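Local coordinates for beta-lactamase/D-alanine Carboxypeptidase (Yersinia pestis, PDB 3RJU), which probably hydrolyses beta-lactams or trims D-alanine from peptidoglycan peptides, as a serine hydrolase of the beta-lactamase and penicillin-binding protein superfamily, at residues Gly154-Tyr159 and Asp267-Lys272; Arg59-Thr64 and Phe309-Ala314; Asp11-His16 and Asn343-Glu348; Ala27-Asp32 and Asp235-Met240. One frame throughout, in Å; residues are numbered along the deposited sequence.

Interaction 1: residues Gly154-Tyr159 and Asp267-Lys272; sequences GVKAAY and DLVSLK
Four backbone hydrogen bonds join Val155-Tyr159 to Val269-Lys272, the central part pairing as two short parallel strands. Val269 N donates to Val155 O (2.8 Å). Ala157 then bonds twice, its N to Ser270 O and its O to Lys272 N, and Tyr159 N closes the set on Lys272 O (3.0 Å).

The apolar contacts are small. Val155 CG1 and Val269 CG2 lie side by side 3.8 Å apart, while on the face that carries Ala157 and Leu271, Ala157 CB rests against Leu271 CG and, from the loop before the strand, Leu268 CD1 (3.9 Å), with Leu283 of strand 282-284 touching all three residues.

On the other face the extended Lys156 chain runs over Ser270 OG, which comes within 3.3 Å of Lys156 CG. One water joins that hydroxyl to Lys156 NZ, and a second joins it to Ala157 O.

Tyr159 leaves the strand end with its OH hydrogen-bonded to Lys65 and Lys302 and weakly to Ser62, a grouping consistent with the active site of an SxxK serine enzyme. The pairing is thus mainly backbone and water-mediated, and it fixes the main chain from which Tyr159 extends.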
loop_
_atom_site.group_PDB
_atom_site.type_symbol
_atom_site.label_atom_id
_atom_site.label_comp_id
_atom_site.label_asym_id
_atom_site.label_seq_id
_atom_site.Cartn_x
_atom_site.Cartn_y
_atom_site.Cartn_z
ATOM N N GLY A 154 12.574 14.133 -9.128
ATOM C CA GLY A 154 12.273 15.039 -8.039
ATOM C C GLY A 154 11.557 16.316 -8.437
ATOM O O GLY A 154 11.524 17.280 -7.662
ATOM N N VAL A 155 10.982 16.329 -9.638
ATOM C CA VAL A 155 10.335 17.524 -10.164
ATOM C C VAL A 155 8.824 17.382 -10.256
ATOM O O VAL A 155 8.085 18.315 -9.935
ATOM C CB VAL A 155 10.932 17.894 -11.536
ATOM C CG1 VAL A 155 10.114 18.972 -12.255
ATOM C CG2 VAL A 155 12.377 18.365 -11.345
ATOM N N LYS A 156 8.374 16.214 -10.700
ATOM C CA LYS A 156 6.946 15.920 -10.804
ATOM C C LYS A 156 6.633 14.613 -10.084
ATOM O O LYS A 156 7.406 13.646 -10.163
ATOM C CB LYS A 156 6.528 15.781 -12.276
ATOM C CG LYS A 156 6.592 17.058 -13.093
ATOM C CD LYS A 156 6.130 16.824 -14.518
ATOM C CE LYS A 156 6.270 18.083 -15.357
ATOM N NZ LYS A 156 5.703 17.843 -16.718
ATOM N N ALA A 157 5.513 14.579 -9.363
ATOM C CA ALA A 157 5.010 13.306 -8.859
ATOM C C ALA A 157 4.044 12.751 -9.885
ATOM O O ALA A 157 3.163 13.463 -10.350
ATOM C CB ALA A 157 4.304 13.473 -7.526
ATOM N N ALA A 158 4.197 11.474 -10.215
ATOM C CA ALA A 158 3.249 10.795 -11.083
ATOM C C ALA A 158 3.198 9.385 -10.576
ATOM O O ALA A 158 4.162 8.632 -10.706
ATOM C CB ALA A 158 3.699 10.836 -12.526
ATOM N N TYR A 159 2.075 9.030 -9.962
ATOM C CA TYR A 159 1.928 7.743 -9.297
ATOM C C TYR A 159 2.324 6.636 -10.257
ATOM O O TYR A 159 1.864 6.604 -11.407
ATOM C CB TYR A 159 0.477 7.568 -8.911
ATOM C CG TYR A 159 0.187 6.359 -8.081
ATOM C CD1 TYR A 159 0.383 6.388 -6.699
ATOM C CD2 TYR A 159 -0.298 5.186 -8.658
ATOM C CE1 TYR A 159 0.095 5.290 -5.902
ATOM C CE2 TYR A 159 -0.584 4.071 -7.872
ATOM C CZ TYR A 159 -0.398 4.130 -6.491
ATOM O OH TYR A 159 -0.703 3.046 -5.704
ATOM N N ASP A 267 6.673 21.723 -3.194
ATOM C CA ASP A 267 8.067 21.487 -3.590
ATOM C C ASP A 267 8.127 20.851 -4.980
ATOM O O ASP A 267 9.225 20.653 -5.514
ATOM C CB ASP A 267 8.775 20.477 -2.664
ATOM C CG ASP A 267 8.992 20.964 -1.243
ATOM O OD1 ASP A 267 9.091 22.189 -1.010
ATOM O OD2 ASP A 267 9.099 20.058 -0.351
ATOM N N LEU A 268 6.970 20.452 -5.524
ATOM C CA LEU A 268 6.883 19.804 -6.841
ATOM C C LEU A 268 6.192 20.688 -7.867
ATOM O O LEU A 268 5.300 21.480 -7.538
ATOM C CB LEU A 268 6.106 18.484 -6.733
ATOM C CG LEU A 268 6.800 17.447 -5.862
ATOM C CD1 LEU A 268 5.809 16.358 -5.468
ATOM C CD2 LEU A 268 8.004 16.873 -6.600
ATOM N N VAL A 269 6.591 20.537 -9.127
ATOM C CA VAL A 269 5.973 21.298 -10.200
ATOM C C VAL A 269 4.522 20.853 -10.434
ATOM O O VAL A 269 3.631 21.682 -10.642
ATOM C CB VAL A 269 6.817 21.191 -11.484
ATOM C CG1 VAL A 269 6.022 21.626 -12.738
ATOM C CG2 VAL A 269 8.085 22.004 -11.300
ATOM N N SER A 270 4.295 19.549 -10.398
ATOM C CA SER A 270 2.942 18.999 -10.522
ATOM C C SER A 270 2.840 17.646 -9.840
ATOM O O SER A 270 3.848 16.982 -9.585
ATOM C CB SER A 270 2.529 18.849 -11.986
ATOM O OG SER A 270 3.402 17.966 -12.668
ATOM N N LEU A 271 1.615 17.243 -9.547
ATOM C CA LEU A 271 1.347 15.928 -8.968
ATOM C C LEU A 271 0.203 15.266 -9.714
ATOM O O LEU A 271 -0.858 15.870 -9.929
ATOM C CB LEU A 271 0.966 16.027 -7.482
ATOM C CG LEU A 271 2.038 16.574 -6.536
ATOM C CD1 LEU A 271 2.058 18.105 -6.553
ATOM C CD2 LEU A 271 1.778 16.050 -5.124
ATOM N N LYS A 272 0.411 14.015 -10.085
ATOM C CA LYS A 272 -0.620 13.268 -10.789
ATOM C C LYS A 272 -0.857 11.961 -10.064
ATOM O O LYS A 272 0.094 11.238 -9.744
ATOM C CB LYS A 272 -0.188 12.962 -12.219
ATOM C CG LYS A 272 -1.215 12.115 -12.973
ATOM C CD LYS A 272 -0.721 11.676 -14.334
ATOM C CE LYS A 272 -1.864 11.014 -15.085
ATOM N NZ LYS A 272 -1.543 10.818 -16.509
HETATM O O HOH W 1 10.690 20.057 -7.816
HETATM O O HOH W 2 2.885 18.507 -15.447
HETATM O O HOH W 3 2.854 15.194 -12.554
#

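Interaction 2: residues Arg59-Thr64 and Phe309-Ala314; sequences RIASIT and FITYMA
The Phe309 ring lies flat beneath the backbone of Arg59, with Arg59 N 3.5 Å above the ring plane and over its centre. The two side chains cross at about a right angle. Arg59 CB meets CD2 of the ring at 3.6 Å, and CG touches both CD2 and CE2, making the aliphatic root of the arginine the part that packs. Its guanidinium plane is turned 71° from the ring, and NH2 goes on to the carbonyls of Ser215 and Arg216.

Two residues on along the strand, Thr311 is the polar link. Its OG1 occupies the cramped rotamer between backbone N and carbonyl carbon (chi1 48°), from which it donates to Ile60 O at 2.9 Å. The hydroxyl lies 50° out of the Ile60 carbonyl plane; Ile63 N approaches the same oxygen from the opposite face, giving it two donors within a buried turn. Thr311 CG2 meanwhile sits 3.7 Å from Arg59 O.

This turn leads into helix 64-77 and carries Ser62, the likely nucleophile of an SxxK pattern with Lys65; Ser62 OG hydrogen-bonds Lys65 NZ and a bound citrate. Strand 309-316 belongs to the large antiparallel sheet of the penicillin-recognising fold, so the contact seats the turn on that sheet.

Ile63 crosses Thr311 obliquely, bringing CG1 to 3.5 Å from Thr311 OG1. Beyond it, Ile63 CD1 reaches selenomethionine Met313, 4.3 Å from CB. Thr64 OG1 donates back to Ala61 O at 2.7 Å, bracing the turn from within.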
loop_
_atom_site.group_PDB
_atom_site.type_symbol
_atom_site.label_atom_id
_atom_site.label_comp_id
_atom_site.label_asym_id
_atom_site.label_seq_id
_atom_site.Cartn_x
_atom_site.Cartn_y
_atom_site.Cartn_z
ATOM N N ARG A 59 -6.966 -9.025 -1.397
ATOM C CA ARG A 59 -5.881 -8.339 -2.097
ATOM C C ARG A 59 -5.719 -6.960 -1.475
ATOM O O ARG A 59 -6.681 -6.168 -1.451
ATOM C CB ARG A 59 -6.190 -8.182 -3.588
ATOM C CG ARG A 59 -6.432 -9.510 -4.316
ATOM C CD ARG A 59 -6.524 -9.279 -5.816
ATOM N NE ARG A 59 -6.960 -10.454 -6.573
ATOM C CZ ARG A 59 -6.141 -11.311 -7.184
ATOM N NH1 ARG A 59 -4.817 -11.155 -7.133
ATOM N NH2 ARG A 59 -6.652 -12.324 -7.868
ATOM N N ILE A 60 -4.531 -6.651 -0.953
ATOM C CA ILE A 60 -4.357 -5.315 -0.384
ATOM C C ILE A 60 -3.994 -4.272 -1.441
ATOM O O ILE A 60 -3.937 -3.075 -1.149
ATOM C CB ILE A 60 -3.352 -5.282 0.808
ATOM C CG1 ILE A 60 -1.906 -5.506 0.334
ATOM C CG2 ILE A 60 -3.746 -6.317 1.876
ATOM C CD1 ILE A 60 -0.879 -5.354 1.480
ATOM N N ALA A 61 -3.767 -4.728 -2.670
ATOM C CA ALA A 61 -3.437 -3.828 -3.766
ATOM C C ALA A 61 -2.290 -2.915 -3.334
ATOM O O ALA A 61 -1.327 -3.395 -2.750
ATOM C CB ALA A 61 -4.679 -3.026 -4.234
ATOM N N SER A 62 -2.391 -1.609 -3.576
ATOM C CA SER A 62 -1.230 -0.721 -3.387
ATOM C C SER A 62 -0.814 -0.443 -1.935
ATOM O O SER A 62 0.167 0.270 -1.691
ATOM C CB SER A 62 -1.409 0.587 -4.165
ATOM O OG SER A 62 -1.462 0.320 -5.558
ATOM N N ILE A 63 -1.529 -0.992 -0.958
ATOM C CA ILE A 63 -0.984 -0.978 0.403
ATOM C C ILE A 63 0.381 -1.691 0.355
ATOM O O ILE A 63 1.277 -1.425 1.170
ATOM C CB ILE A 63 -1.945 -1.672 1.430
ATOM C CG1 ILE A 63 -3.314 -0.974 1.462
ATOM C CG2 ILE A 63 -1.347 -1.681 2.808
ATOM C CD1 ILE A 63 -3.269 0.489 1.812
ATOM N N THR A 64 0.536 -2.566 -0.641
ATOM C CA THR A 64 1.803 -3.256 -0.918
ATOM C C THR A 64 2.974 -2.274 -0.952
ATOM O O THR A 64 4.055 -2.582 -0.450
ATOM C CB THR A 64 1.751 -3.987 -2.285
ATOM O OG1 THR A 64 0.797 -5.054 -2.219
ATOM C CG2 THR A 64 3.132 -4.578 -2.654
ATOM N N PHE A 309 -10.992 -5.477 -5.394
ATOM C CA PHE A 309 -10.785 -4.998 -4.022
ATOM C C PHE A 309 -10.471 -3.518 -4.021
ATOM O O PHE A 309 -9.779 -3.024 -4.921
ATOM C CB PHE A 309 -9.610 -5.714 -3.345
ATOM C CG PHE A 309 -9.902 -7.137 -2.967
ATOM C CD1 PHE A 309 -10.321 -7.465 -1.674
ATOM C CD2 PHE A 309 -9.809 -8.139 -3.917
ATOM C CE1 PHE A 309 -10.609 -8.771 -1.333
ATOM C CE2 PHE A 309 -10.091 -9.457 -3.580
ATOM C CZ PHE A 309 -10.500 -9.765 -2.283
ATOM N N ILE A 310 -10.948 -2.824 -2.993
ATOM C CA ILE A 310 -10.431 -1.499 -2.660
ATOM C C ILE A 310 -10.009 -1.481 -1.193
ATOM O O ILE A 310 -10.658 -2.094 -0.333
ATOM C CB ILE A 310 -11.418 -0.352 -2.964
ATOM C CG1 ILE A 310 -12.793 -0.590 -2.312
ATOM C CG2 ILE A 310 -11.522 -0.137 -4.486
ATOM C CD1 ILE A 310 -13.693 0.631 -2.433
ATOM N N THR A 311 -8.905 -0.796 -0.907
ATOM C CA THR A 311 -8.363 -0.764 0.435
ATOM C C THR A 311 -7.951 0.646 0.794
ATOM O O THR A 311 -7.654 1.473 -0.071
ATOM C CB THR A 311 -7.110 -1.672 0.577
ATOM O OG1 THR A 311 -6.210 -1.409 -0.500
ATOM C CG2 THR A 311 -7.487 -3.149 0.533
ATOM N N TYR A 312 -7.945 0.925 2.085
ATOM C CA TYR A 312 -7.508 2.226 2.554
ATOM C C TYR A 312 -6.994 2.077 3.967
ATOM O O TYR A 312 -7.590 1.366 4.798
ATOM C CB TYR A 312 -8.676 3.210 2.500
ATOM C CG TYR A 312 -8.368 4.645 2.887
ATOM C CD1 TYR A 312 -7.373 5.379 2.218
ATOM C CD2 TYR A 312 -9.087 5.280 3.909
ATOM C CE1 TYR A 312 -7.112 6.702 2.557
ATOM C CE2 TYR A 312 -8.829 6.607 4.251
ATOM C CZ TYR A 312 -7.836 7.308 3.579
ATOM O OH TYR A 312 -7.559 8.626 3.911
HETATM N N MSE A 313 -5.886 2.748 4.252
HETATM C CA MSE A 313 -5.377 2.808 5.608
HETATM C C MSE A 313 -5.167 4.274 5.949
HETATM O O MSE A 313 -4.571 5.010 5.157
HETATM C CB MSE A 313 -4.043 2.058 5.736
HETATM C CG MSE A 313 -3.507 2.064 7.163
HETATM SE SE MSE A 313 -1.916 0.985 7.388
HETATM C CE MSE A 313 -2.653 -0.743 6.892
ATOM N N ALA A 314 -5.684 4.703 7.098
ATOM C CA ALA A 314 -5.553 6.095 7.514
ATOM C C ALA A 314 -5.144 6.088 8.967
ATOM O O ALA A 314 -5.738 5.373 9.781
ATOM C CB ALA A 314 -6.890 6.836 7.344
#

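Interaction 3: residues Asp11-His16 and Asn343-Glu348; sequences DQYAEH and NQLVAE
Tyr13 lays its ring over the backbone of the C-terminal helix at Leu345, and it has more surface buried here than any other residue. Leu345 CA sits 3.9 Å from the ring centroid and only 9° off the ring normal, a CH-pi contact squarely over the face. Chi1 of -72° sets Tyr13 CG anti to the carbonyl carbon, where it lies near Leu345 CB. Across the ring, CE1 meets Gln344 CB at 3.7 Å, and a water lying in the ring plane joins the hydroxyl to Gln344 OE1.

Leu345 comes next. Its side chain slides past Tyr13 in the opposite direction, CD1 ending 3.8 Å from Tyr13 CD2, so the leucine covers the root of the ring while its own backbone covers the centre. Ile9, one turn earlier on helix 6-20, also packs on Leu345.

The segments run antiparallel at 175°, their axes 9.6 Å apart. They are the N- and C-terminal helices that lie together against the large antiparallel sheet of this alpha/beta fold: Ala14 packs on strand 35-42, while Asn343 and Val346 touch strand 309-316.

Glu348 supplies the third large share. Its CB approaches Tyr13 CE2 obliquely at 4.0 Å. Gln12 crosses Glu348 at about a right angle, OE1 near Glu348 CG, and a water accepts from Gln12 NE2 and donates to Glu348 OE2. The other carboxylate oxygen, OE1, makes a salt bridge to Lys351.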
loop_
_atom_site.group_PDB
_atom_site.type_symbol
_atom_site.label_atom_id
_atom_site.label_comp_id
_atom_site.label_asym_id
_atom_site.label_seq_id
_atom_site.Cartn_x
_atom_site.Cartn_y
_atom_site.Cartn_z
ATOM N N ASP A 11 -19.152 2.178 15.616
ATOM C CA ASP A 11 -20.508 1.835 15.187
ATOM C C ASP A 11 -21.287 2.991 14.562
ATOM O O ASP A 11 -22.250 2.763 13.839
ATOM C CB ASP A 11 -21.311 1.274 16.356
ATOM C CG ASP A 11 -20.859 -0.107 16.756
ATOM O OD1 ASP A 11 -20.209 -0.793 15.932
ATOM O OD2 ASP A 11 -21.172 -0.503 17.897
ATOM N N GLN A 12 -20.907 4.224 14.872
ATOM C CA GLN A 12 -21.511 5.381 14.216
ATOM C C GLN A 12 -21.195 5.430 12.718
ATOM O O GLN A 12 -21.928 6.059 11.950
ATOM C CB GLN A 12 -21.040 6.681 14.873
ATOM C CG GLN A 12 -21.510 6.900 16.294
ATOM C CD GLN A 12 -20.758 8.063 16.941
ATOM O OE1 GLN A 12 -20.124 8.858 16.248
ATOM N NE2 GLN A 12 -20.803 8.146 18.256
ATOM N N TYR A 13 -20.111 4.767 12.305
ATOM C CA TYR A 13 -19.600 4.882 10.938
ATOM C C TYR A 13 -19.579 3.601 10.138
ATOM O O TYR A 13 -19.715 3.644 8.917
ATOM C CB TYR A 13 -18.174 5.474 10.932
ATOM C CG TYR A 13 -18.202 6.943 11.277
ATOM C CD1 TYR A 13 -18.367 7.896 10.287
ATOM C CD2 TYR A 13 -18.131 7.371 12.606
ATOM C CE1 TYR A 13 -18.434 9.229 10.582
ATOM C CE2 TYR A 13 -18.192 8.735 12.920
ATOM C CZ TYR A 13 -18.343 9.649 11.892
ATOM O OH TYR A 13 -18.423 10.988 12.177
ATOM N N ALA A 14 -19.360 2.473 10.804
ATOM C CA ALA A 14 -18.994 1.247 10.080
ATOM C C ALA A 14 -20.060 0.807 9.072
ATOM O O ALA A 14 -19.762 0.545 7.902
ATOM C CB ALA A 14 -18.679 0.108 11.053
ATOM N N GLU A 15 -21.306 0.718 9.522
ATOM C CA GLU A 15 -22.356 0.275 8.623
ATOM C C GLU A 15 -22.586 1.289 7.495
ATOM O O GLU A 15 -22.883 0.913 6.355
ATOM C CB GLU A 15 -23.653 -0.025 9.381
ATOM C CG GLU A 15 -24.527 -1.003 8.615
ATOM C CD GLU A 15 -25.726 -1.470 9.406
ATOM O OE1 GLU A 15 -26.065 -2.671 9.304
ATOM O OE2 GLU A 15 -26.328 -0.639 10.119
ATOM N N HIS A 16 -22.421 2.576 7.790
ATOM C CA HIS A 16 -22.544 3.587 6.736
ATOM C C HIS A 16 -21.489 3.412 5.650
ATOM O O HIS A 16 -21.795 3.545 4.465
ATOM C CB HIS A 16 -22.457 5.004 7.305
ATOM C CG HIS A 16 -23.670 5.417 8.071
ATOM N ND1 HIS A 16 -24.944 5.064 7.690
ATOM C CD2 HIS A 16 -23.801 6.152 9.198
ATOM C CE1 HIS A 16 -25.811 5.560 8.555
ATOM N NE2 HIS A 16 -25.143 6.233 9.474
ATOM N N ASN A 343 -12.086 8.591 6.916
ATOM C CA ASN A 343 -11.488 9.829 7.401
ATOM C C ASN A 343 -12.370 10.499 8.447
ATOM O O ASN A 343 -11.882 11.020 9.450
ATOM C CB ASN A 343 -11.178 10.788 6.245
ATOM C CG ASN A 343 -10.068 10.269 5.346
ATOM O OD1 ASN A 343 -9.177 9.528 5.809
ATOM N ND2 ASN A 343 -10.115 10.641 4.051
ATOM N N GLN A 344 -13.679 10.464 8.220
ATOM C CA GLN A 344 -14.600 11.017 9.199
ATOM C C GLN A 344 -14.621 10.211 10.493
ATOM O O GLN A 344 -14.735 10.782 11.579
ATOM C CB GLN A 344 -15.995 11.143 8.600
ATOM C CG GLN A 344 -16.030 12.186 7.515
ATOM C CD GLN A 344 -17.330 12.204 6.757
ATOM O OE1 GLN A 344 -18.354 11.716 7.243
ATOM N NE2 GLN A 344 -17.304 12.772 5.556
ATOM N N LEU A 345 -14.524 8.887 10.379
ATOM C CA LEU A 345 -14.377 8.042 11.561
ATOM C C LEU A 345 -13.117 8.442 12.346
ATOM O O LEU A 345 -13.156 8.613 13.566
ATOM C CB LEU A 345 -14.312 6.565 11.165
ATOM C CG LEU A 345 -13.936 5.554 12.267
ATOM C CD1 LEU A 345 -14.871 5.629 13.485
ATOM C CD2 LEU A 345 -13.925 4.151 11.686
ATOM N N VAL A 346 -12.001 8.586 11.636
ATOM C CA VAL A 346 -10.743 8.962 12.280
ATOM C C VAL A 346 -10.911 10.318 12.988
ATOM O O VAL A 346 -10.433 10.515 14.111
ATOM C CB VAL A 346 -9.577 8.998 11.264
ATOM C CG1 VAL A 346 -8.355 9.676 11.860
ATOM C CG2 VAL A 346 -9.224 7.579 10.821
ATOM N N ALA A 347 -11.631 11.231 12.348
ATOM C CA ALA A 347 -11.851 12.560 12.925
ATOM C C ALA A 347 -12.632 12.465 14.241
ATOM O O ALA A 347 -12.352 13.203 15.196
ATOM C CB ALA A 347 -12.585 13.467 11.939
ATOM N N GLU A 348 -13.607 11.557 14.301
ATOM C CA GLU A 348 -14.342 11.373 15.548
ATOM C C GLU A 348 -13.460 10.698 16.612
ATOM O O GLU A 348 -13.507 11.061 17.788
ATOM C CB GLU A 348 -15.636 10.588 15.316
ATOM C CG GLU A 348 -16.542 10.500 16.576
ATOM C CD GLU A 348 -17.056 11.859 17.062
ATOM O OE1 GLU A 348 -17.210 12.776 16.227
ATOM O OE2 GLU A 348 -17.314 12.000 18.287
HETATM O O HOH W 4 -19.463 10.542 19.433
HETATM O O HOH W 5 -18.592 13.135 10.160
#

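Interaction 4: residues Ala27-Asp32 and Asp235-Met240; sequences ALVVID and DMQHWM
Val29 and Ile31 project from strand 25-32 onto helix 233-241, meeting Gln237 and selenomethionine Met240. This is helix-on-sheet packing in the alpha/beta fold of the family, the helix lying against the face of the large antiparallel sheet that carries these two side chains. The strand and helix segments run in much the same direction, 28° apart, with 9.2 Å between their axes.

In the first shell, Val29 CG1 touches Gln237 CB at 3.7 Å, the two side chains crossing at about a right angle; CG1 reaches the helix from a position anti to the backbone N (chi1 177°). Of the glutamine side chain it is CB and CG that make the contact, CG also coming near Ile31 CD1. Ile31 and Met240 slide past each other in opposite directions, and Ile31 CD1 lies 3.6 Å from Gln237 O. No hydrogen bond crosses between the segments.

Further out, the strand is held in the sheet on both edges: Val29 and Ile31 bond through their backbones to strand 321-328, while Leu28 and Val30 bond to strand 35-42. The helix in turn is fixed by Asp235, whose OD2 accepts from Asn195 N and also hydrogen-bonds Thr196 OG1, and by Trp239 NE1, bonded to Glu70. Met240 packs on Met313 and Met315 as well, so its side chain spans from strand 25-32 to strand 309-316, across the intervening strand 321-328.

The tip of Met240 is bent at chi3 (68°), and its methyl carbon CE lies 3.7 Å from Ile31 CD1 and equally close to Val29 O.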
loop_
_atom_site.group_PDB
_atom_site.type_symbol
_atom_site.label_atom_id
_atom_site.label_comp_id
_atom_site.label_asym_id
_atom_site.label_seq_id
_atom_site.Cartn_x
_atom_site.Cartn_y
_atom_site.Cartn_z
ATOM N N ALA A 27 -14.314 -5.713 5.534
ATOM C CA ALA A 27 -13.728 -5.842 6.857
ATOM C C ALA A 27 -13.112 -4.510 7.264
ATOM O O ALA A 27 -12.424 -3.857 6.474
ATOM C CB ALA A 27 -12.672 -6.946 6.896
ATOM N N LEU A 28 -13.350 -4.127 8.515
ATOM C CA LEU A 28 -12.859 -2.871 9.069
ATOM C C LEU A 28 -12.077 -3.189 10.342
ATOM O O LEU A 28 -12.572 -3.924 11.218
ATOM C CB LEU A 28 -14.047 -1.947 9.412
ATOM C CG LEU A 28 -13.718 -0.582 10.034
ATOM C CD1 LEU A 28 -13.056 0.361 9.035
ATOM C CD2 LEU A 28 -15.008 0.044 10.560
ATOM N N VAL A 29 -10.869 -2.635 10.444
ATOM C CA VAL A 29 -10.007 -2.859 11.587
ATOM C C VAL A 29 -9.634 -1.501 12.139
ATOM O O VAL A 29 -9.052 -0.670 11.424
ATOM C CB VAL A 29 -8.698 -3.588 11.190
ATOM C CG1 VAL A 29 -7.769 -3.734 12.407
ATOM C CG2 VAL A 29 -9.016 -4.953 10.577
ATOM N N VAL A 30 -9.954 -1.278 13.413
ATOM C CA VAL A 30 -9.665 -0.009 14.059
ATOM C C VAL A 30 -8.762 -0.256 15.257
ATOM O O VAL A 30 -9.082 -1.080 16.123
ATOM C CB VAL A 30 -10.973 0.691 14.536
ATOM C CG1 VAL A 30 -10.664 2.018 15.233
ATOM C CG2 VAL A 30 -11.923 0.917 13.361
ATOM N N ILE A 31 -7.645 0.468 15.320
ATOM C CA ILE A 31 -6.774 0.420 16.484
ATOM C C ILE A 31 -6.769 1.802 17.090
ATOM O O ILE A 31 -6.499 2.771 16.401
ATOM C CB ILE A 31 -5.325 0.026 16.128
ATOM C CG1 ILE A 31 -5.282 -1.394 15.569
ATOM C CG2 ILE A 31 -4.428 0.137 17.380
ATOM C CD1 ILE A 31 -3.934 -1.829 14.982
ATOM N N ASP A 32 -7.073 1.893 18.382
ATOM C CA ASP A 32 -7.097 3.178 19.065
ATOM C C ASP A 32 -6.470 2.949 20.430
ATOM O O ASP A 32 -7.128 2.483 21.359
ATOM C CB ASP A 32 -8.536 3.682 19.175
ATOM C CG ASP A 32 -8.632 5.073 19.793
ATOM O OD1 ASP A 32 -7.760 5.452 20.610
ATOM O OD2 ASP A 32 -9.611 5.780 19.476
ATOM N N ASP A 235 -4.002 -10.222 9.810
ATOM C CA ASP A 235 -2.582 -9.979 9.522
ATOM C C ASP A 235 -2.335 -8.480 9.420
ATOM O O ASP A 235 -1.320 -7.974 9.933
ATOM C CB ASP A 235 -2.140 -10.627 8.202
ATOM C CG ASP A 235 -1.871 -12.124 8.324
ATOM O OD1 ASP A 235 -2.225 -12.753 9.342
ATOM O OD2 ASP A 235 -1.299 -12.684 7.375
HETATM N N MSE A 236 -3.237 -7.774 8.739
HETATM C CA MSE A 236 -3.086 -6.336 8.555
HETATM C C MSE A 236 -3.219 -5.576 9.862
HETATM O O MSE A 236 -2.568 -4.533 10.041
HETATM C CB MSE A 236 -4.063 -5.800 7.499
HETATM C CG MSE A 236 -3.806 -6.358 6.105
HETATM SE SE MSE A 236 -1.975 -6.010 5.500
HETATM C CE MSE A 236 -2.032 -4.088 5.721
ATOM N N GLN A 237 -4.047 -6.081 10.781
ATOM C CA GLN A 237 -4.101 -5.490 12.116
ATOM C C GLN A 237 -2.699 -5.500 12.751
ATOM O O GLN A 237 -2.234 -4.495 13.298
ATOM C CB GLN A 237 -5.072 -6.242 13.034
ATOM C CG GLN A 237 -5.120 -5.683 14.437
ATOM C CD GLN A 237 -5.735 -6.658 15.438
ATOM O OE1 GLN A 237 -6.668 -7.396 15.107
ATOM N NE2 GLN A 237 -5.212 -6.667 16.667
ATOM N N HIS A 238 -2.035 -6.653 12.696
ATOM C CA HIS A 238 -0.712 -6.787 13.295
ATOM C C HIS A 238 0.309 -5.858 12.639
ATOM O O HIS A 238 1.130 -5.258 13.336
ATOM C CB HIS A 238 -0.245 -8.248 13.256
ATOM C CG HIS A 238 -1.110 -9.171 14.054
ATOM N ND1 HIS A 238 -1.427 -8.930 15.373
ATOM C CD2 HIS A 238 -1.738 -10.325 13.721
ATOM C CE1 HIS A 238 -2.213 -9.895 15.822
ATOM N NE2 HIS A 238 -2.417 -10.754 14.837
ATOM N N TRP A 239 0.237 -5.717 11.316
ATOM C CA TRP A 239 1.150 -4.834 10.596
ATOM C C TRP A 239 0.921 -3.381 10.995
ATOM O O TRP A 239 1.864 -2.639 11.310
ATOM C CB TRP A 239 0.994 -4.992 9.078
ATOM C CG TRP A 239 2.079 -4.302 8.327
ATOM C CD1 TRP A 239 3.327 -4.779 8.102
ATOM C CD2 TRP A 239 2.025 -3.004 7.720
ATOM N NE1 TRP A 239 4.070 -3.858 7.395
ATOM C CE2 TRP A 239 3.292 -2.763 7.138
ATOM C CE3 TRP A 239 1.031 -2.030 7.598
ATOM C CZ2 TRP A 239 3.595 -1.580 6.454
ATOM C CZ3 TRP A 239 1.331 -0.853 6.926
ATOM C CH2 TRP A 239 2.604 -0.644 6.356
HETATM N N MSE A 240 -0.340 -2.973 10.999
HETATM C CA MSE A 240 -0.669 -1.589 11.291
HETATM C C MSE A 240 -0.275 -1.235 12.738
HETATM O O MSE A 240 0.148 -0.111 13.017
HETATM C CB MSE A 240 -2.167 -1.360 11.063
HETATM C CG MSE A 240 -2.577 0.074 11.274
HETATM SE SE MSE A 240 -4.347 0.499 10.555
HETATM C CE MSE A 240 -5.421 -0.552 11.792
#

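How the interactions relate
From the N terminus, helix 6-20 opens the widest loop, closed by interaction 3 when the chain returns in helix 336-349; the other three lie within it. Strand 25-32 follows and waits for helix 233-241 in interaction 4. Residues 59-64 start interaction 2, completed at strand 309-316, so interactions 2 and 4 cross. Interaction 1 pairs 154-159 with 267-272 within interaction 2's loop and crosses interaction 4. Interactions 2 and 4 meet where Met313 packs on Met236, Trp239 and Met240; Tyr312 and Asn343 link interactions 2 and 3. Helices thus cover both sheet faces, while Tyr159 and Ser62 bring interactions 1 and 2 together at the probable active site.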